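PDB 4EEI: adenylosuccinate lyase from Francisella tularensis subsp. tularensis SCHU S4, which cleaves adenylosuccinate to AMP and fumarate by beta-elimination, and probably also the related imidazole-carboxamide succinate intermediate of purine synthesis. Local coordinates for the adenosine monophosphate site. Numbering follows the deposited sequence. Chains: chain A/B/C, Adenylosuccinate lyase.

The adenosine monophosphate site. Residues chain A 62, 66-68, 94-95, 98, 212, 301, 303, 306-307, 310; chain B 140-141; chain C 4-5, 272, 276. With AMP (adenosine monophosphate), chain D.
Three subunits build this active site of the fumarase/aspartase-type lyase tetramer and bury nearly all of AMP, a product of the reaction. The adenine lies between A:His67, whose ring stacks on the imidazole half with planes 15° apart, and A:Ile303 on the other face, whose CD1 makes CH-pi contacts over both rings, 3.5 Å from AMP C4. A:Ile98 CD1 and A:Ser94 CB line the C2 edge. Recognition of the 6-amino group probably lies at the C6 edge: AMP N6, the exocyclic amine, donates to A:Gln212 OE1 (2.7 Å), reaching that oxygen from above its carbonyl plane, while A:Arg301 NH1 takes an in-plane lone pair and B:Ser140 OG adds a further bond. These two donors fix the amide with its oxygen toward N6. B:His141 meets the base edge-to-face, its NE2 3.0 Å from AMP N7; a hydrogen bond there would require a proton on NE2. Water 2 links AMP N1 to the backbone N of A:Ser95.

Both ribose hydroxyls converge on the carbonyl of A:Lys66, although A:Lys66 is poorly ordered: O2' lies on a lone pair, O3' above the carbonyl plane, a contact that would help to recognise a ribose.

Each terminal phosphate oxygen has its own set of donors. O3P receives A:Ser306 OG and, side-on, NE and NH2 of the extended A:Arg310, whose NH2 also bonds A:Asp68 OD2. C:Arg4 spans O1P and the ester oxygen O5' with NE and NH2, its NE bond nearly straight (174°). The two guanidiniums stack 14° apart, their like charges probably offset by phosphate, A:Asp68 and A:Glu62, whose OE2 accepts both NH1 and NH2 of C:Arg4. Waters 1 and 3 join O2P to the backbone carbonyls of A:Ile303 and C:Ile272. C:Tyr5 OH donates to O1P, and C:Asn276, its CG anti to the backbone N, points ND2 in its amide plane at AMP O2P, 2.9 Å away.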
loop_
_atom_site.group_PDB
_atom_site.type_symbol
_atom_site.label_atom_id
_atom_site.label_comp_id
_atom_site.label_asym_id
_atom_site.label_seq_id
_atom_site.Cartn_x
_atom_site.Cartn_y
_atom_site.Cartn_z
ATOM N N GLU A 62 9.555 -19.591 28.543
ATOM C CA GLU A 62 8.674 -19.604 27.378
ATOM C C GLU A 62 8.908 -20.820 26.470
ATOM O O GLU A 62 8.018 -21.218 25.704
ATOM C CB GLU A 62 8.823 -18.308 26.574
ATOM C CG GLU A 62 7.746 -18.133 25.509
ATOM C CD GLU A 62 7.848 -16.814 24.743
ATOM O OE1 GLU A 62 8.648 -15.937 25.140
ATOM O OE2 GLU A 62 7.116 -16.659 23.742
ATOM N N LYS A 66 5.355 -21.966 26.079
ATOM C CA LYS A 66 4.926 -21.517 24.753
ATOM C C LYS A 66 3.993 -20.316 24.851
ATOM O O LYS A 66 3.179 -20.083 23.959
ATOM C CB LYS A 66 4.236 -22.640 23.963
ATOM C CG LYS A 66 5.022 -23.941 23.876
ATOM C CD LYS A 66 6.300 -23.775 23.078
ATOM C CE LYS A 66 6.988 -25.126 22.895
ATOM N NZ LYS A 66 8.360 -24.983 22.333
ATOM N N HIS A 67 4.130 -19.549 25.926
ATOM C CA HIS A 67 3.265 -18.399 26.177
ATOM C C HIS A 67 4.089 -17.347 26.903
ATOM O O HIS A 67 4.463 -17.550 28.054
ATOM C CB HIS A 67 2.095 -18.849 27.056
ATOM C CG HIS A 67 0.990 -17.846 27.162
ATOM N ND1 HIS A 67 1.194 -16.554 27.601
ATOM C CD2 HIS A 67 -0.333 -17.953 26.901
ATOM C CE1 HIS A 67 0.043 -15.905 27.596
ATOM N NE2 HIS A 67 -0.900 -16.730 27.173
ATOM N N ASP A 68 4.365 -16.232 26.236
ATOM C CA ASP A 68 5.297 -15.241 26.775
ATOM C C ASP A 68 4.824 -14.569 28.067
ATOM O O ASP A 68 5.635 -14.268 28.939
ATOM C CB ASP A 68 5.701 -14.204 25.696
ATOM C CG ASP A 68 4.513 -13.442 25.114
ATOM O OD1 ASP A 68 3.368 -13.954 25.144
ATOM O OD2 ASP A 68 4.732 -12.319 24.599
ATOM N N SER A 94 -4.223 -11.949 29.812
ATOM C CA SER A 94 -2.867 -11.548 29.433
ATOM C C SER A 94 -2.821 -10.220 28.687
ATOM O O SER A 94 -1.930 -9.398 28.915
ATOM C CB SER A 94 -2.191 -12.625 28.593
ATOM O OG SER A 94 -1.884 -13.745 29.391
ATOM N N SER A 95 -3.783 -9.998 27.805
ATOM C CA SER A 95 -3.764 -8.775 27.015
ATOM C C SER A 95 -4.186 -7.513 27.780
ATOM O O SER A 95 -3.908 -6.403 27.324
ATOM C CB SER A 95 -4.544 -8.948 25.710
ATOM O OG SER A 95 -3.818 -9.795 24.835
ATOM N N ILE A 98 -0.627 -6.809 28.527
ATOM C CA ILE A 98 0.141 -6.478 27.332
ATOM C C ILE A 98 -0.245 -5.121 26.734
ATOM O O ILE A 98 0.626 -4.284 26.463
ATOM C CB ILE A 98 -0.071 -7.505 26.206
ATOM C CG1 ILE A 98 0.451 -8.881 26.597
ATOM C CG2 ILE A 98 0.622 -7.038 24.925
ATOM C CD1 ILE A 98 -0.005 -9.978 25.636
ATOM N N GLN A 212 -10.919 -8.715 24.606
ATOM C CA GLN A 212 -9.738 -9.271 25.250
ATOM C C GLN A 212 -8.625 -8.223 25.071
ATOM O O GLN A 212 -7.755 -8.056 25.939
ATOM C CB GLN A 212 -9.327 -10.615 24.651
ATOM C CG GLN A 212 -8.095 -11.215 25.318
ATOM C CD GLN A 212 -7.960 -12.699 25.049
ATOM O OE1 GLN A 212 -7.196 -13.119 24.175
ATOM N NE2 GLN A 212 -8.694 -13.507 25.811
ATOM N N ARG A 301 -10.901 -11.030 19.776
ATOM C CA ARG A 301 -9.473 -10.873 19.534
ATOM C C ARG A 301 -8.831 -12.057 18.829
ATOM O O ARG A 301 -9.229 -13.206 19.006
ATOM C CB ARG A 301 -8.721 -10.572 20.837
ATOM C CG ARG A 301 -8.121 -11.791 21.523
ATOM C CD ARG A 301 -6.915 -12.343 20.777
ATOM N NE ARG A 301 -5.808 -11.391 20.702
ATOM C CZ ARG A 301 -5.005 -11.088 21.717
ATOM N NH1 ARG A 301 -5.178 -11.658 22.900
ATOM N NH2 ARG A 301 -4.026 -10.211 21.547
ATOM N N ILE A 303 -4.543 -12.885 17.587
ATOM C CA ILE A 303 -3.209 -12.409 17.939
ATOM C C ILE A 303 -2.343 -12.015 16.743
ATOM O O ILE A 303 -1.148 -11.761 16.892
ATOM C CB ILE A 303 -2.463 -13.430 18.823
ATOM C CG1 ILE A 303 -1.447 -12.717 19.719
ATOM C CG2 ILE A 303 -1.790 -14.492 17.969
ATOM C CD1 ILE A 303 -1.388 -13.262 21.128
ATOM N N SER A 306 -0.000 -9.131 16.708
ATOM C CA SER A 306 1.103 -9.149 17.664
ATOM C C SER A 306 2.462 -9.233 16.984
ATOM O O SER A 306 3.333 -8.403 17.233
ATOM C CB SER A 306 0.934 -10.274 18.683
ATOM O OG SER A 306 2.080 -10.394 19.516
ATOM N N SER A 307 2.646 -10.221 16.118
ATOM C CA SER A 307 3.942 -10.383 15.469
ATOM C C SER A 307 4.267 -9.172 14.596
ATOM O O SER A 307 5.417 -8.736 14.536
ATOM C CB SER A 307 3.968 -11.658 14.634
ATOM O OG SER A 307 2.953 -11.616 13.658
ATOM N N ARG A 310 5.387 -6.293 16.729
ATOM C CA ARG A 310 6.729 -6.502 17.272
ATOM C C ARG A 310 7.791 -5.973 16.317
ATOM O O ARG A 310 8.857 -5.539 16.748
ATOM C CB ARG A 310 7.007 -7.988 17.548
ATOM C CG ARG A 310 6.244 -8.596 18.732
ATOM C CD ARG A 310 6.679 -10.047 18.899
ATOM N NE ARG A 310 5.751 -10.854 19.685
ATOM C CZ ARG A 310 5.843 -11.039 20.996
ATOM N NH1 ARG A 310 6.819 -10.457 21.689
ATOM N NH2 ARG A 310 4.954 -11.803 21.613
ATOM N N SER B 140 -11.854 -16.036 21.691
ATOM C CA SER B 140 -10.493 -15.562 21.442
ATOM C C SER B 140 -9.782 -16.590 20.570
ATOM O O SER B 140 -9.821 -17.782 20.877
ATOM C CB SER B 140 -9.740 -15.379 22.763
ATOM O OG SER B 140 -8.356 -15.150 22.538
ATOM N N HIS B 141 -9.145 -16.134 19.487
ATOM C CA HIS B 141 -8.556 -17.041 18.498
ATOM C C HIS B 141 -9.649 -17.902 17.864
ATOM O O HIS B 141 -9.370 -18.987 17.349
ATOM C CB HIS B 141 -7.485 -17.971 19.085
ATOM C CG HIS B 141 -6.503 -17.300 19.992
ATOM N ND1 HIS B 141 -5.522 -16.447 19.532
ATOM C CD2 HIS B 141 -6.321 -17.396 21.331
ATOM C CE1 HIS B 141 -4.791 -16.028 20.554
ATOM N NE2 HIS B 141 -5.254 -16.593 21.655
ATOM N N ARG C 4 13.238 -12.748 18.454
ATOM C CA ARG C 4 12.140 -13.716 18.542
ATOM C C ARG C 4 11.921 -14.523 17.253
ATOM O O ARG C 4 11.597 -15.707 17.317
ATOM C CB ARG C 4 10.846 -12.996 18.950
ATOM C CG ARG C 4 9.626 -13.898 19.151
ATOM C CD ARG C 4 8.453 -13.096 19.741
ATOM N NE ARG C 4 7.319 -13.944 20.101
ATOM C CZ ARG C 4 7.193 -14.574 21.264
ATOM N NH1 ARG C 4 8.133 -14.457 22.195
ATOM N NH2 ARG C 4 6.126 -15.326 21.496
ATOM N N TYR C 5 12.116 -13.895 16.092
ATOM C CA TYR C 5 11.868 -14.559 14.811
ATOM C C TYR C 5 13.120 -14.712 13.944
ATOM O O TYR C 5 13.024 -15.018 12.761
ATOM C CB TYR C 5 10.812 -13.790 14.007
ATOM C CG TYR C 5 9.559 -13.466 14.792
ATOM C CD1 TYR C 5 8.794 -14.471 15.365
ATOM C CD2 TYR C 5 9.138 -12.154 14.943
ATOM C CE1 TYR C 5 7.632 -14.174 16.086
ATOM C CE2 TYR C 5 7.984 -11.844 15.648
ATOM C CZ TYR C 5 7.240 -12.858 16.220
ATOM O OH TYR C 5 6.094 -12.545 16.932
ATOM N N ILE C 272 -2.703 -20.480 17.260
ATOM C CA ILE C 272 -1.753 -19.396 17.479
ATOM C C ILE C 272 -0.704 -19.302 16.382
ATOM O O ILE C 272 -0.212 -18.215 16.085
ATOM C CB ILE C 272 -1.060 -19.498 18.850
ATOM C CG1 ILE C 272 -0.475 -20.894 19.043
ATOM C CG2 ILE C 272 -2.043 -19.121 19.967
ATOM C CD1 ILE C 272 0.401 -21.025 20.273
ATOM N N ASN C 276 -0.066 -15.995 14.046
ATOM C CA ASN C 276 1.282 -15.452 13.874
ATOM C C ASN C 276 1.643 -15.272 12.400
ATOM O O ASN C 276 2.162 -14.226 11.999
ATOM C CB ASN C 276 2.319 -16.356 14.567
ATOM C CG ASN C 276 3.754 -15.871 14.358
ATOM O OD1 ASN C 276 4.379 -16.182 13.345
ATOM N ND2 ASN C 276 4.280 -15.112 15.322
HETATM P P AMP D . 3.699 -13.984 18.641
HETATM O O1P AMP D . 5.104 -14.382 18.269
HETATM O O2P AMP D . 2.647 -14.456 17.674
HETATM O O3P AMP D . 3.563 -12.544 19.053
HETATM O "O5'" AMP D . 3.402 -14.815 19.984
HETATM C "C5'" AMP D . 2.208 -14.597 20.732
HETATM C "C4'" AMP D . 2.381 -15.182 22.127
HETATM O "O4'" AMP D . 1.224 -14.921 22.925
HETATM C "C3'" AMP D . 2.549 -16.690 22.066
HETATM O "O3'" AMP D . 3.618 -17.069 22.933
HETATM C "C2'" AMP D . 1.246 -17.245 22.595
HETATM O "O2'" AMP D . 1.463 -18.452 23.323
HETATM C "C1'" AMP D . 0.750 -16.138 23.506
HETATM N N9 AMP D . -0.728 -16.138 23.609
HETATM C C8 AMP D . -1.554 -17.128 23.226
HETATM N N7 AMP D . -2.849 -16.801 23.468
HETATM C C5 AMP D . -2.858 -15.575 24.021
HETATM C C6 AMP D . -3.887 -14.636 24.519
HETATM N N6 AMP D . -5.202 -14.952 24.473
HETATM N N1 AMP D . -3.469 -13.454 25.022
HETATM C C2 AMP D . -2.165 -13.128 25.075
HETATM N N3 AMP D . -1.178 -13.931 24.641
HETATM C C4 AMP D . -1.457 -15.145 24.113
HETATM O O HOH W 1 1.195 -12.756 15.922
HETATM O O HOH W 2 -5.323 -12.007 26.730
HETATM O O HOH W 3 1.318 -16.721 18.153
#